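Local atomic coordinates of uncharacterized protein MJ0690 (Methanocaldococcus jannaschii, PDB entry 3K32), a protein that is of unknown function but has a HUP-type, nucleotide-binding-like fold with a PP-loop signature, and has been predicted to be a subunit of tRNA methyltransferase. Residues K54-K59 / T194-L199; S19-V24 / S151-L156; P85-V90 / R114-S119; D107-D112 / I132-P137; H34-N39 / K61-D66. All coordinates share one frame; numbering follows the deposited sequence.

Interaction 1: residues K54-K59 / T194-L199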
# COMPACT_ATOMS: atom_id res chain seq x y z
N LYS B 54 -7.46 -2.02 22.83
CA LYS B 54 -8.03 -1.15 23.85
C LYS B 54 -7.40 0.24 23.77
O LYS B 54 -8.12 1.23 23.69
CB LYS B 54 -7.83 -1.74 25.24
CG LYS B 54 -8.81 -2.86 25.57
CD LYS B 54 -10.24 -2.36 25.75
CE LYS B 54 -10.34 -1.43 26.94
NZ LYS B 54 -11.70 -1.47 27.58
N ILE B 55 -6.07 0.30 23.76
CA ILE B 55 -5.33 1.55 23.64
C ILE B 55 -5.66 2.34 22.37
O ILE B 55 -5.81 3.56 22.41
CB ILE B 55 -3.80 1.31 23.73
CG1 ILE B 55 -3.41 0.81 25.12
CG2 ILE B 55 -3.01 2.58 23.41
CD1 ILE B 55 -1.95 0.39 25.23
N LEU B 56 -5.77 1.64 21.25
CA LEU B 56 -6.20 2.25 19.99
C LEU B 56 -7.69 2.59 19.98
O LEU B 56 -8.16 3.34 19.12
CB LEU B 56 -5.90 1.31 18.82
CG LEU B 56 -4.48 1.25 18.24
CD1 LEU B 56 -3.42 1.45 19.28
CD2 LEU B 56 -4.30 -0.08 17.53
N GLY B 57 -8.45 2.03 20.91
CA GLY B 57 -9.89 2.19 20.91
C GLY B 57 -10.64 1.43 19.81
O GLY B 57 -11.68 1.87 19.34
N PHE B 58 -10.12 0.28 19.40
CA PHE B 58 -10.80 -0.50 18.36
C PHE B 58 -11.43 -1.76 18.92
O PHE B 58 -10.90 -2.38 19.84
CB PHE B 58 -9.84 -0.86 17.23
CG PHE B 58 -9.43 0.31 16.40
CD1 PHE B 58 -10.38 1.26 16.01
CD2 PHE B 58 -8.12 0.48 16.00
CE1 PHE B 58 -10.01 2.34 15.24
CE2 PHE B 58 -7.75 1.56 15.23
CZ PHE B 58 -8.70 2.49 14.84
N LYS B 59 -12.56 -2.15 18.34
CA LYS B 59 -13.20 -3.40 18.71
C LYS B 59 -12.27 -4.59 18.42
O LYS B 59 -11.64 -4.66 17.36
CB LYS B 59 -14.50 -3.56 17.94
CG LYS B 59 -15.43 -2.39 18.04
CD LYS B 59 -16.50 -2.49 16.96
CE LYS B 59 -17.28 -1.18 16.79
NZ LYS B 59 -16.46 -0.12 16.14
N THR B 194 8.63 -4.14 19.85
CA THR B 194 8.32 -2.76 20.23
C THR B 194 6.85 -2.69 20.60
O THR B 194 5.98 -3.13 19.84
CB THR B 194 8.62 -1.77 19.10
OG1 THR B 194 10.02 -1.79 18.80
CG2 THR B 194 8.22 -0.36 19.51
N ARG B 195 6.57 -2.16 21.78
CA ARG B 195 5.21 -2.05 22.28
C ARG B 195 4.62 -0.67 21.97
O ARG B 195 5.23 0.37 22.26
CB ARG B 195 5.18 -2.32 23.79
CG ARG B 195 3.79 -2.32 24.40
CD ARG B 195 3.84 -2.76 25.87
NE ARG B 195 4.47 -4.07 26.00
CZ ARG B 195 4.71 -4.68 27.16
NH1 ARG B 195 4.38 -4.10 28.31
NH2 ARG B 195 5.30 -5.88 27.18
N VAL B 196 3.45 -0.66 21.35
CA VAL B 196 2.66 0.55 21.28
C VAL B 196 2.13 0.79 22.68
O VAL B 196 1.29 0.04 23.17
CB VAL B 196 1.45 0.39 20.32
CG1 VAL B 196 0.46 1.52 20.53
CG2 VAL B 196 1.92 0.36 18.87
N VAL B 197 2.64 1.82 23.33
CA VAL B 197 2.16 2.13 24.67
C VAL B 197 1.07 3.21 24.66
O VAL B 197 0.20 3.23 25.53
CB VAL B 197 3.31 2.48 25.63
CG1 VAL B 197 4.29 3.43 24.98
CG2 VAL B 197 2.76 3.05 26.94
N GLY B 198 1.08 4.08 23.67
CA GLY B 198 0.06 5.10 23.60
C GLY B 198 -0.01 5.81 22.27
O GLY B 198 0.75 5.50 21.34
N LEU B 199 -0.92 6.77 22.20
CA LEU B 199 -1.12 7.58 21.00
C LEU B 199 -0.53 8.97 21.15
O LEU B 199 -0.72 9.61 22.18
CB LEU B 199 -2.60 7.73 20.73
CG LEU B 199 -3.26 6.46 20.24
CD1 LEU B 199 -4.76 6.58 20.36
CD2 LEU B 199 -2.82 6.24 18.80

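Interaction 2: residues S19-V24 / S151-L156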
# COMPACT_ATOMS: atom_id res chain seq x y z
N SER B 19 1.01 -3.30 12.21
CA SER B 19 -0.36 -3.76 12.27
C SER B 19 -1.28 -2.65 12.77
O SER B 19 -2.38 -2.46 12.27
CB SER B 19 -0.45 -4.99 13.19
OG SER B 19 -1.73 -5.60 13.12
N SER B 20 -0.82 -1.92 13.78
CA SER B 20 -1.59 -0.82 14.35
C SER B 20 -1.75 0.31 13.33
O SER B 20 -2.82 0.89 13.22
CB SER B 20 -0.90 -0.30 15.61
OG SER B 20 -0.79 -1.33 16.57
N LEU B 21 -0.70 0.61 12.59
CA LEU B 21 -0.78 1.58 11.50
C LEU B 21 -1.83 1.16 10.48
O LEU B 21 -2.55 2.02 9.96
CB LEU B 21 0.58 1.77 10.81
CG LEU B 21 1.63 2.58 11.55
CD1 LEU B 21 2.87 2.76 10.68
CD2 LEU B 21 1.07 3.92 12.00
N SER B 22 -1.93 -0.14 10.19
CA SER B 22 -2.94 -0.55 9.22
C SER B 22 -4.34 -0.22 9.75
O SER B 22 -5.16 0.35 9.03
CB SER B 22 -2.82 -2.03 8.80
OG SER B 22 -3.18 -2.92 9.84
N ALA B 23 -4.59 -0.56 11.01
CA ALA B 23 -5.86 -0.23 11.67
C ALA B 23 -6.15 1.25 11.48
O ALA B 23 -7.16 1.63 10.88
CB ALA B 23 -5.79 -0.55 13.16
N VAL B 24 -5.23 2.07 11.99
CA VAL B 24 -5.33 3.52 11.96
C VAL B 24 -5.60 4.07 10.57
O VAL B 24 -6.41 4.95 10.39
CB VAL B 24 -4.03 4.14 12.50
CG1 VAL B 24 -4.05 5.65 12.32
CG2 VAL B 24 -3.83 3.77 13.96
N SER B 151 6.46 6.39 14.71
CA SER B 151 6.91 7.31 15.74
C SER B 151 6.08 8.60 15.75
O SER B 151 6.06 9.33 16.74
CB SER B 151 8.41 7.58 15.59
OG SER B 151 8.68 8.36 14.45
N GLU B 152 5.38 8.89 14.65
CA GLU B 152 4.52 10.06 14.64
C GLU B 152 3.17 9.81 15.31
O GLU B 152 2.60 10.71 15.93
CB GLU B 152 4.32 10.59 13.23
CG GLU B 152 5.12 11.84 12.97
CD GLU B 152 4.27 12.92 12.36
OE1 GLU B 152 3.55 13.61 13.11
OE2 GLU B 152 4.32 13.09 11.12
N PHE B 153 2.65 8.59 15.19
CA PHE B 153 1.35 8.27 15.78
C PHE B 153 1.45 7.72 17.20
O PHE B 153 0.59 7.98 18.03
CB PHE B 153 0.59 7.27 14.90
CG PHE B 153 -0.15 7.91 13.76
CD1 PHE B 153 -1.46 8.30 13.90
CD2 PHE B 153 0.48 8.12 12.55
CE1 PHE B 153 -2.13 8.88 12.85
CE2 PHE B 153 -0.19 8.70 11.49
CZ PHE B 153 -1.49 9.08 11.64
N PHE B 154 2.50 6.96 17.47
CA PHE B 154 2.52 6.17 18.70
C PHE B 154 3.62 6.50 19.68
O PHE B 154 4.72 6.91 19.31
CB PHE B 154 2.57 4.68 18.37
CG PHE B 154 1.49 4.23 17.42
CD1 PHE B 154 0.16 4.30 17.77
CD2 PHE B 154 1.82 3.70 16.17
CE1 PHE B 154 -0.83 3.88 16.89
CE2 PHE B 154 0.84 3.27 15.28
CZ PHE B 154 -0.49 3.36 15.63
N ILE B 155 3.30 6.34 20.96
CA ILE B 155 4.32 6.27 21.98
C ILE B 155 4.82 4.83 21.98
O ILE B 155 4.02 3.88 21.98
CB ILE B 155 3.76 6.64 23.34
CG1 ILE B 155 3.12 8.02 23.26
CG2 ILE B 155 4.89 6.68 24.38
CD1 ILE B 155 4.11 9.10 22.98
N LEU B 156 6.14 4.67 21.96
CA LEU B 156 6.73 3.35 21.76
C LEU B 156 7.71 2.92 22.86
O LEU B 156 8.31 3.76 23.55
CB LEU B 156 7.42 3.29 20.40
CG LEU B 156 6.51 3.58 19.21
CD1 LEU B 156 7.34 3.69 17.92
CD2 LEU B 156 5.43 2.51 19.10

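Interaction 3: residues P85-V90 / R114-S119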
# COMPACT_ATOMS: atom_id res chain seq x y z
N PRO B 85 8.37 -20.12 4.48
CA PRO B 85 7.36 -21.01 3.90
C PRO B 85 6.26 -21.34 4.89
O PRO B 85 5.09 -21.38 4.51
CB PRO B 85 8.17 -22.26 3.55
CG PRO B 85 9.57 -21.74 3.29
CD PRO B 85 9.74 -20.63 4.29
N ALA B 86 6.62 -21.54 6.15
CA ALA B 86 5.64 -21.84 7.19
C ALA B 86 4.70 -20.68 7.42
O ALA B 86 3.49 -20.87 7.56
CB ALA B 86 6.33 -22.24 8.50
N ILE B 87 5.24 -19.47 7.48
CA ILE B 87 4.41 -18.31 7.70
C ILE B 87 3.47 -18.11 6.52
O ILE B 87 2.28 -17.87 6.71
CB ILE B 87 5.24 -17.04 7.94
CG1 ILE B 87 6.13 -17.22 9.17
CG2 ILE B 87 4.33 -15.83 8.13
CD1 ILE B 87 5.35 -17.45 10.45
N GLN B 88 4.00 -18.21 5.30
CA GLN B 88 3.16 -18.12 4.11
C GLN B 88 1.97 -19.07 4.26
O GLN B 88 0.81 -18.65 4.17
CB GLN B 88 3.94 -18.47 2.83
CG GLN B 88 4.50 -17.29 2.08
CD GLN B 88 3.44 -16.25 1.74
OE1 GLN B 88 3.28 -15.26 2.44
NE2 GLN B 88 2.70 -16.48 0.65
N TYR B 89 2.28 -20.35 4.48
CA TYR B 89 1.24 -21.37 4.51
C TYR B 89 0.14 -21.05 5.52
O TYR B 89 -1.04 -21.19 5.21
CB TYR B 89 1.81 -22.79 4.77
CG TYR B 89 0.74 -23.71 5.28
CD1 TYR B 89 -0.20 -24.27 4.42
CD2 TYR B 89 0.61 -23.97 6.64
CE1 TYR B 89 -1.23 -25.09 4.89
CE2 TYR B 89 -0.41 -24.78 7.13
CZ TYR B 89 -1.32 -25.33 6.26
OH TYR B 89 -2.32 -26.14 6.76
N VAL B 90 0.52 -20.62 6.73
CA VAL B 90 -0.46 -20.32 7.77
C VAL B 90 -1.33 -19.13 7.35
O VAL B 90 -2.56 -19.22 7.33
CB VAL B 90 0.20 -20.00 9.13
CG1 VAL B 90 -0.85 -19.61 10.17
CG2 VAL B 90 1.05 -21.16 9.61
N ARG B 114 9.05 -9.79 2.82
CA ARG B 114 8.77 -10.80 1.79
C ARG B 114 7.63 -11.72 2.25
O ARG B 114 6.88 -12.25 1.44
CB ARG B 114 10.01 -11.66 1.49
CG ARG B 114 11.35 -10.91 1.44
CD ARG B 114 11.59 -10.23 0.10
NE ARG B 114 12.15 -11.14 -0.89
CZ ARG B 114 12.29 -10.84 -2.17
NH1 ARG B 114 11.93 -9.64 -2.62
NH2 ARG B 114 12.81 -11.73 -3.01
N VAL B 115 7.51 -11.88 3.56
CA VAL B 115 6.67 -12.91 4.15
C VAL B 115 6.06 -12.42 5.46
O VAL B 115 6.76 -11.88 6.31
CB VAL B 115 7.51 -14.19 4.40
CG1 VAL B 115 7.15 -14.84 5.74
CG2 VAL B 115 7.35 -15.17 3.22
N PRO B 116 4.73 -12.56 5.60
CA PRO B 116 3.87 -13.17 4.58
C PRO B 116 3.39 -12.12 3.57
O PRO B 116 3.32 -10.93 3.88
CB PRO B 116 2.69 -13.68 5.40
CG PRO B 116 2.65 -12.80 6.64
CD PRO B 116 3.94 -11.98 6.69
N LYS B 117 3.07 -12.59 2.37
CA LYS B 117 2.61 -11.72 1.31
C LYS B 117 1.97 -12.56 0.22
O LYS B 117 2.54 -13.55 -0.23
CB LYS B 117 3.79 -10.94 0.75
CG LYS B 117 3.50 -10.11 -0.50
CD LYS B 117 4.72 -9.23 -0.81
CE LYS B 117 5.10 -8.38 0.41
NZ LYS B 117 6.35 -7.60 0.25
N LEU B 118 0.76 -12.17 -0.18
CA LEU B 118 0.10 -12.75 -1.32
C LEU B 118 0.60 -12.11 -2.62
O LEU B 118 0.76 -10.89 -2.71
CB LEU B 118 -1.42 -12.58 -1.20
CG LEU B 118 -2.17 -13.34 -0.08
CD1 LEU B 118 -3.66 -13.25 -0.35
CD2 LEU B 118 -1.75 -14.80 0.02
N SER B 119 0.85 -12.94 -3.62
CA SER B 119 1.17 -12.42 -4.94
C SER B 119 -0.09 -11.84 -5.56
O SER B 119 -1.20 -12.08 -5.08
CB SER B 119 1.72 -13.54 -5.82
OG SER B 119 0.75 -14.56 -5.99

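Interaction 4: residues D107-D112 / I132-P137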
# COMPACT_ATOMS: atom_id res chain seq x y z
N ASP B 107 -5.09 -6.85 6.31
CA ASP B 107 -4.01 -7.28 7.19
C ASP B 107 -2.87 -6.27 7.17
O ASP B 107 -3.01 -5.20 6.61
CB ASP B 107 -3.53 -8.68 6.83
CG ASP B 107 -2.78 -8.71 5.50
OD1 ASP B 107 -2.26 -7.65 5.08
OD2 ASP B 107 -2.72 -9.80 4.88
N GLY B 108 -1.73 -6.65 7.76
CA GLY B 108 -0.63 -5.73 8.00
C GLY B 108 0.61 -6.00 7.16
O GLY B 108 1.72 -5.57 7.50
N THR B 109 0.41 -6.72 6.06
CA THR B 109 1.45 -6.97 5.08
C THR B 109 2.00 -5.67 4.47
O THR B 109 1.27 -4.71 4.24
CB THR B 109 0.93 -7.86 3.96
OG1 THR B 109 0.51 -9.10 4.53
CG2 THR B 109 2.05 -8.13 2.96
N ARG B 110 3.30 -5.64 4.23
CA ARG B 110 3.93 -4.39 3.87
C ARG B 110 4.99 -4.59 2.78
O ARG B 110 5.46 -5.70 2.56
CB ARG B 110 4.53 -3.75 5.12
CG ARG B 110 5.56 -4.63 5.80
CD ARG B 110 5.75 -4.29 7.28
NE ARG B 110 4.72 -4.92 8.08
CZ ARG B 110 4.94 -5.68 9.14
NH1 ARG B 110 6.18 -5.90 9.55
NH2 ARG B 110 3.92 -6.22 9.80
N ARG B 111 5.35 -3.50 2.11
CA ARG B 111 6.27 -3.53 0.99
C ARG B 111 7.58 -4.30 1.24
O ARG B 111 8.00 -5.08 0.40
CB ARG B 111 6.60 -2.10 0.56
CG ARG B 111 7.17 -1.98 -0.86
CD ARG B 111 7.75 -0.58 -1.07
NE ARG B 111 9.03 -0.43 -0.39
CZ ARG B 111 9.62 0.74 -0.14
NH1 ARG B 111 9.02 1.87 -0.50
NH2 ARG B 111 10.79 0.78 0.48
N ASP B 112 8.21 -4.09 2.39
CA ASP B 112 9.57 -4.59 2.60
C ASP B 112 9.68 -5.92 3.37
O ASP B 112 10.78 -6.35 3.71
CB ASP B 112 10.44 -3.51 3.24
CG ASP B 112 10.57 -2.27 2.36
OD1 ASP B 112 10.27 -2.35 1.16
OD2 ASP B 112 10.97 -1.21 2.87
N ILE B 132 -14.71 -11.29 -2.48
CA ILE B 132 -14.26 -10.57 -1.31
C ILE B 132 -13.29 -9.44 -1.68
O ILE B 132 -12.70 -9.44 -2.78
CB ILE B 132 -13.61 -11.59 -0.35
CG1 ILE B 132 -14.50 -11.80 0.87
CG2 ILE B 132 -12.19 -11.21 0.02
CD1 ILE B 132 -13.76 -12.48 1.96
N GLN B 133 -13.18 -8.46 -0.79
CA GLN B 133 -12.19 -7.40 -0.94
C GLN B 133 -11.07 -7.67 0.04
O GLN B 133 -11.32 -7.86 1.23
CB GLN B 133 -12.78 -6.02 -0.66
CG GLN B 133 -13.50 -5.38 -1.83
CD GLN B 133 -14.01 -3.99 -1.49
OE1 GLN B 133 -15.20 -3.79 -1.26
NE2 GLN B 133 -13.11 -3.02 -1.43
N TYR B 134 -9.85 -7.70 -0.47
CA TYR B 134 -8.63 -7.83 0.32
C TYR B 134 -7.83 -6.51 0.24
O TYR B 134 -7.49 -6.03 -0.85
CB TYR B 134 -7.81 -8.98 -0.25
CG TYR B 134 -6.51 -9.27 0.48
CD1 TYR B 134 -6.50 -9.58 1.84
CD2 TYR B 134 -5.30 -9.28 -0.20
CE1 TYR B 134 -5.32 -9.86 2.50
CE2 TYR B 134 -4.11 -9.57 0.46
CZ TYR B 134 -4.13 -9.86 1.80
OH TYR B 134 -2.96 -10.12 2.45
N ILE B 135 -7.54 -5.92 1.40
CA ILE B 135 -6.91 -4.60 1.48
C ILE B 135 -5.61 -4.61 2.28
O ILE B 135 -5.60 -5.02 3.42
CB ILE B 135 -7.83 -3.58 2.14
CG1 ILE B 135 -9.14 -3.45 1.34
CG2 ILE B 135 -7.08 -2.24 2.30
CD1 ILE B 135 -10.22 -2.69 2.06
N THR B 136 -4.53 -4.14 1.68
CA THR B 136 -3.24 -4.11 2.37
C THR B 136 -2.67 -2.69 2.42
O THR B 136 -1.84 -2.28 1.60
CB THR B 136 -2.26 -5.11 1.77
OG1 THR B 136 -2.02 -4.76 0.40
CG2 THR B 136 -2.86 -6.54 1.84
N PRO B 137 -3.13 -1.94 3.41
CA PRO B 137 -2.82 -0.52 3.55
C PRO B 137 -1.31 -0.25 3.47
O PRO B 137 -0.90 0.74 2.90
CB PRO B 137 -3.38 -0.20 4.92
CG PRO B 137 -4.42 -1.19 5.15
CD PRO B 137 -3.95 -2.44 4.51

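Interaction 5: residues H34-N39 / K61-D66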
# COMPACT_ATOMS: atom_id res chain seq x y z
N HIS B 34 -12.65 -3.87 12.53
CA HIS B 34 -12.82 -4.89 13.54
C HIS B 34 -11.52 -5.70 13.59
O HIS B 34 -11.28 -6.57 12.74
CB HIS B 34 -14.03 -5.77 13.22
CG HIS B 34 -15.33 -5.03 13.30
ND1 HIS B 34 -15.64 -3.97 12.48
CD2 HIS B 34 -16.40 -5.20 14.11
CE1 HIS B 34 -16.84 -3.52 12.78
NE2 HIS B 34 -17.33 -4.25 13.76
N LEU B 35 -10.68 -5.37 14.56
CA LEU B 35 -9.41 -6.08 14.74
C LEU B 35 -9.68 -7.52 15.14
O LEU B 35 -10.48 -7.79 16.05
CB LEU B 35 -8.56 -5.39 15.81
CG LEU B 35 -7.75 -4.17 15.38
CD1 LEU B 35 -8.46 -3.35 14.33
CD2 LEU B 35 -7.34 -3.29 16.57
N ILE B 36 -9.02 -8.44 14.46
CA ILE B 36 -9.08 -9.84 14.82
C ILE B 36 -7.68 -10.51 14.88
O ILE B 36 -6.78 -10.26 14.06
CB ILE B 36 -10.02 -10.61 13.88
CG1 ILE B 36 -9.36 -10.79 12.53
CG2 ILE B 36 -11.36 -9.91 13.72
CD1 ILE B 36 -8.68 -12.12 12.41
N THR B 37 -7.51 -11.36 15.89
CA THR B 37 -6.28 -12.09 16.11
C THR B 37 -6.60 -13.58 16.13
O THR B 37 -7.42 -14.04 16.92
CB THR B 37 -5.65 -11.71 17.48
OG1 THR B 37 -5.47 -10.30 17.56
CG2 THR B 37 -4.31 -12.38 17.66
N ILE B 38 -5.94 -14.33 15.26
CA ILE B 38 -6.08 -15.77 15.24
C ILE B 38 -5.51 -16.40 16.50
O ILE B 38 -4.47 -15.97 17.00
CB ILE B 38 -5.34 -16.40 14.04
CG1 ILE B 38 -5.95 -15.91 12.72
CG2 ILE B 38 -5.33 -17.92 14.14
CD1 ILE B 38 -7.45 -15.79 12.75
N ASN B 39 -6.22 -17.40 17.02
CA ASN B 39 -5.68 -18.32 18.03
C ASN B 39 -5.88 -19.79 17.63
O ASN B 39 -6.90 -20.15 17.03
CB ASN B 39 -6.32 -18.07 19.40
CG ASN B 39 -5.60 -18.82 20.49
OD1 ASN B 39 -6.14 -19.73 21.11
ND2 ASN B 39 -4.33 -18.46 20.70
N LYS B 61 -11.54 -9.01 18.65
CA LYS B 61 -12.09 -10.35 18.75
C LYS B 61 -10.98 -11.35 18.50
O LYS B 61 -10.10 -11.12 17.67
CB LYS B 61 -13.19 -10.51 17.69
CG LYS B 61 -13.91 -11.84 17.69
CD LYS B 61 -15.39 -11.63 17.39
CE LYS B 61 -15.86 -12.42 16.19
NZ LYS B 61 -15.25 -11.91 14.93
N VAL B 62 -10.98 -12.47 19.22
CA VAL B 62 -10.08 -13.55 18.85
C VAL B 62 -10.84 -14.70 18.21
O VAL B 62 -11.87 -15.13 18.70
CB VAL B 62 -9.16 -14.05 20.00
CG1 VAL B 62 -9.10 -13.06 21.17
CG2 VAL B 62 -9.52 -15.45 20.43
N ILE B 63 -10.32 -15.16 17.09
CA ILE B 63 -10.89 -16.24 16.33
C ILE B 63 -10.05 -17.51 16.50
O ILE B 63 -8.84 -17.52 16.21
CB ILE B 63 -10.91 -15.85 14.87
CG1 ILE B 63 -11.81 -14.63 14.70
CG2 ILE B 63 -11.36 -17.02 13.99
CD1 ILE B 63 -12.13 -14.30 13.29
N THR B 64 -10.68 -18.57 16.97
CA THR B 64 -9.96 -19.81 17.22
C THR B 64 -10.03 -20.74 16.00
O THR B 64 -11.11 -21.05 15.51
CB THR B 64 -10.52 -20.50 18.47
OG1 THR B 64 -10.53 -19.56 19.55
CG2 THR B 64 -9.66 -21.70 18.85
N LEU B 65 -8.86 -21.16 15.52
CA LEU B 65 -8.77 -22.04 14.36
C LEU B 65 -8.19 -23.39 14.75
O LEU B 65 -7.63 -23.54 15.84
CB LEU B 65 -7.93 -21.38 13.25
CG LEU B 65 -8.75 -20.60 12.21
CD1 LEU B 65 -10.02 -20.00 12.79
CD2 LEU B 65 -7.92 -19.54 11.53
N ASP B 66 -8.33 -24.38 13.87
CA ASP B 66 -7.84 -25.73 14.14
C ASP B 66 -6.31 -25.74 14.35
O ASP B 66 -5.55 -25.18 13.56
CB ASP B 66 -8.25 -26.68 13.01
CG ASP B 66 -8.01 -28.15 13.36
OD1 ASP B 66 -6.89 -28.53 13.78
OD2 ASP B 66 -8.97 -28.94 13.20

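Interaction 1: residues K54-K59 / T194-L199
The last turn of helix 47-56 runs up against the final strand of the chain, 193-199, with I55 CA 6.5 Å from G198 CA and no hydrogen bond between the two segments. The helix ends in a Schellman motif: G57 leaves helical conformation with a positive phi of 72°, and its N bonds back to K54 O at 2.9 Å. The strand carries a classic beta bulge, in which V197 and G198 both face I155 of the antiparallel partner strand 154-159. The contact therefore joins this small two-stranded sheet to a helix of the HUP-type alpha/beta core.

I55 meets the bulge directly. Its CG1 stands anti to the carbonyl carbon and chi2 (173°) extends the chain, so that CD1 reaches over backbone oxygens, 3.6 Å from V197 O and 3.9 Å from V196 O. The other branch, CG2, lies anti to the backbone N and approaches G198 CA at 4.0 Å. This edge is largely solvent-exposed. The inner edge belongs to L56 and V196, both buried, whose side chains cross at about a right angle with L56 CD1 4.1 Å from V196 CG1. S20 of helix 17-28 touches both. At the far end of the strand L199 points toward the helix end, its CD1 3.8 Å from I55 O.

Interaction 2: residues S19-V24 / S151-L156
Two consecutive phenylalanines, F153 at the end of helix 143-153 and F154 at the start of strand 154-159, reach into one flank of helix 17-28. Helix segment 19-24 and strand segment 154-156 run almost antiparallel (168°). Both rings use the same first torsion, CG anti to the carbonyl carbon (chi1 -83° in F153, -53° in F154), but F154 is the first residue to leave helical conformation; F153 meets mainly V24, F154 meets S20, L21 and V24. F153 also packs on its neighbour, with its CB 3.8 Å above the F154 plane, over the ring centre.

The outer end of the F154 ring is received by three helix residues. V24 comes tip to tip: its CG2, anti to the carbonyl carbon, meets the ring edge at F154 CZ, 3.8 Å away. S20 CB lies 3.7 Å from the same F154 CZ. L21 crosses obliquely, its CD2 only 3.4 Å from F154 CE2, a close approach. The other branch of V24, CG1, is anti to the backbone N and serves F153 instead, 3.8 Å from F153 CE1. L29 of the second subunit packs on F153 as well.

Polar groups of the helix look elsewhere. S20 OG bonds to G16 O, and S22 OG turns back to S19 O (2.6 Å), which also accepts from A23 N. S19 N binds a glycerol, probably from crystallisation. S14 to S20 read SGGKDSS, which matches the SGGxDS PP-loop signature of N-type ATP pyrophosphatases, and the phenylalanines thus pack on the helix whose first turn carries the end of this motif.

Interaction 3: residues P85-V90 / R114-S119
Q88, on helix 84-98, turns its amide end onto the backbone of K117, while I87 beside it packs against V115 and P116. In Q88 an unusual chi1 (-96°) and a bend at chi2 (-55°) bring the carboxamide to the loop. There K117 N donates to Q88 OE1 at 2.7 Å in a fairly straight bond (162° at the hydrogen), although the donor sits somewhat above the carbonyl plane of the amide. Q88 NE2 returns a weak bond to K117 O at 3.1 Å, so one side chain engages both polar groups of a single loop residue.

Around this pairing the packing is apolar. V115 splits its branches: CG2 lies 3.7 Å from Q88 CG, and CG1 is the same distance from I87 CB. I87 CG2, anti to its backbone N, crosses obliquely over the ring of P116 and comes within 3.8 Å of P116 CG. The peptide before P116 is cis. The CB of K117 points away from the helix, and its NZ bonds to D113 O and R110 O. Since the loop here has no regular secondary structure, the amide of Q88 stands in for a backbone partner, fixing the rotation of its own carboxamide as it does so.

Interaction 4: residues D107-D112 / I132-P137
Hydrogen bonding at D107 dominates this buried contact between the loop after strand 104-106 and strand 133-135, outermost in this chain's parallel sheet. Y134 extends with CG anti to its backbone N (chi1 -179°) and donates its hydroxyl to D107 OD2 at 2.5 Å, a very short bond. The carboxylate stands almost perpendicular to the ring (89°), with OD2 near the ring plane at its edge. H91 NE2 also bonds to OD2, and this pair of partners would be expected to favour a charged carboxylate. The backbone adds only a weak bond, D107 N to I135 O at 3.5 Å.

Within the loop, D107 CG occupies the crowded position between N and carbonyl carbon, from which OD1 accepts from T109 N at 3.0 Å. This is an Asx turn. R110 folds back side-on, its NE and NH2 both gripping G108 O, with NE 3.1 Å from that oxygen.

Salt bridges lie farther along. R111 NE meets D112 OD1 at 2.8 Å, and R111 NH2 also reaches E127 of the second subunit. R110 NH1 pairs with D113.

Van der Waals contacts fill in the rest: T136 CG2 runs alongside D107, 3.5 Å from its OD1, and P137 CD sits 3.6 Å from D107 O.

Both strands belong to one parallel sheet, and the contact lies at their C-terminal ends, the side where HUP-type folds usually bind nucleotide. A long, weak ion pair from R110 to D18 of the PP-loop signature is consistent with a place beside such a pocket.

Interaction 5: residues H34-N39 / K61-D66
Five backbone hydrogen bonds join 34-39 and 61-66 in parallel. K61 N bonds to L35 O (3.1 Å), T37 N to K61 O (3.2 Å) and I63 N to T37 O (3.1 Å). Towards the C-terminal ends the bonds shorten: N39 N to I63 O is 2.7 Å and nearly straight (171°), and L65 N meets N39 O at 2.7 Å, almost along the C=O axis. The axes of 34-39 and 61-64 are turned by 30°. CA-H contacts to carbonyl oxygens fill the gaps, as from T64 CA to N39 O at 3.1 Å.

The pair forms the two strands of a beta-alpha-beta unit, with helix 47-56 between them, and strand 59-64 is outermost on its side of the parallel sheet.

On the face of I36, I38, K61 and I63, I38 CD1 lies obliquely across to L65 CD2 (4.0 Å) and packs on I63 CB. I36 CG1 takes the crowded position, leaving its CD1 4.2 Å from I63 CD1. Helix 84-98 covers this layer, with V94 on I38 and L65, and L98 on I63. On the other face T37 OG1 bonds to F13 O. N39 bonds through ND2 to I43 O and through OD1 to G41 N.

From the N terminus, helix 17-28 opens interaction 2, which closes only at 151-156. Strand 32-39 then pairs with 61-66, so interaction 5 closes early, nested inside interaction 2. Between its strands, helix 47-56 opens interaction 1, closed by the last strand; interaction 1 therefore crosses both interactions 2 and 5. Interactions 3 and 4 cross each other, 107-112 opening before 114-119 closes, and both nest inside interactions 1 and 2. They touch where L118 packs on Y134. Interactions 1 and 2 share the two-stranded sheet and tie it to the core helices, while interactions 4 and 5 lie towards different edges of the parallel sheet.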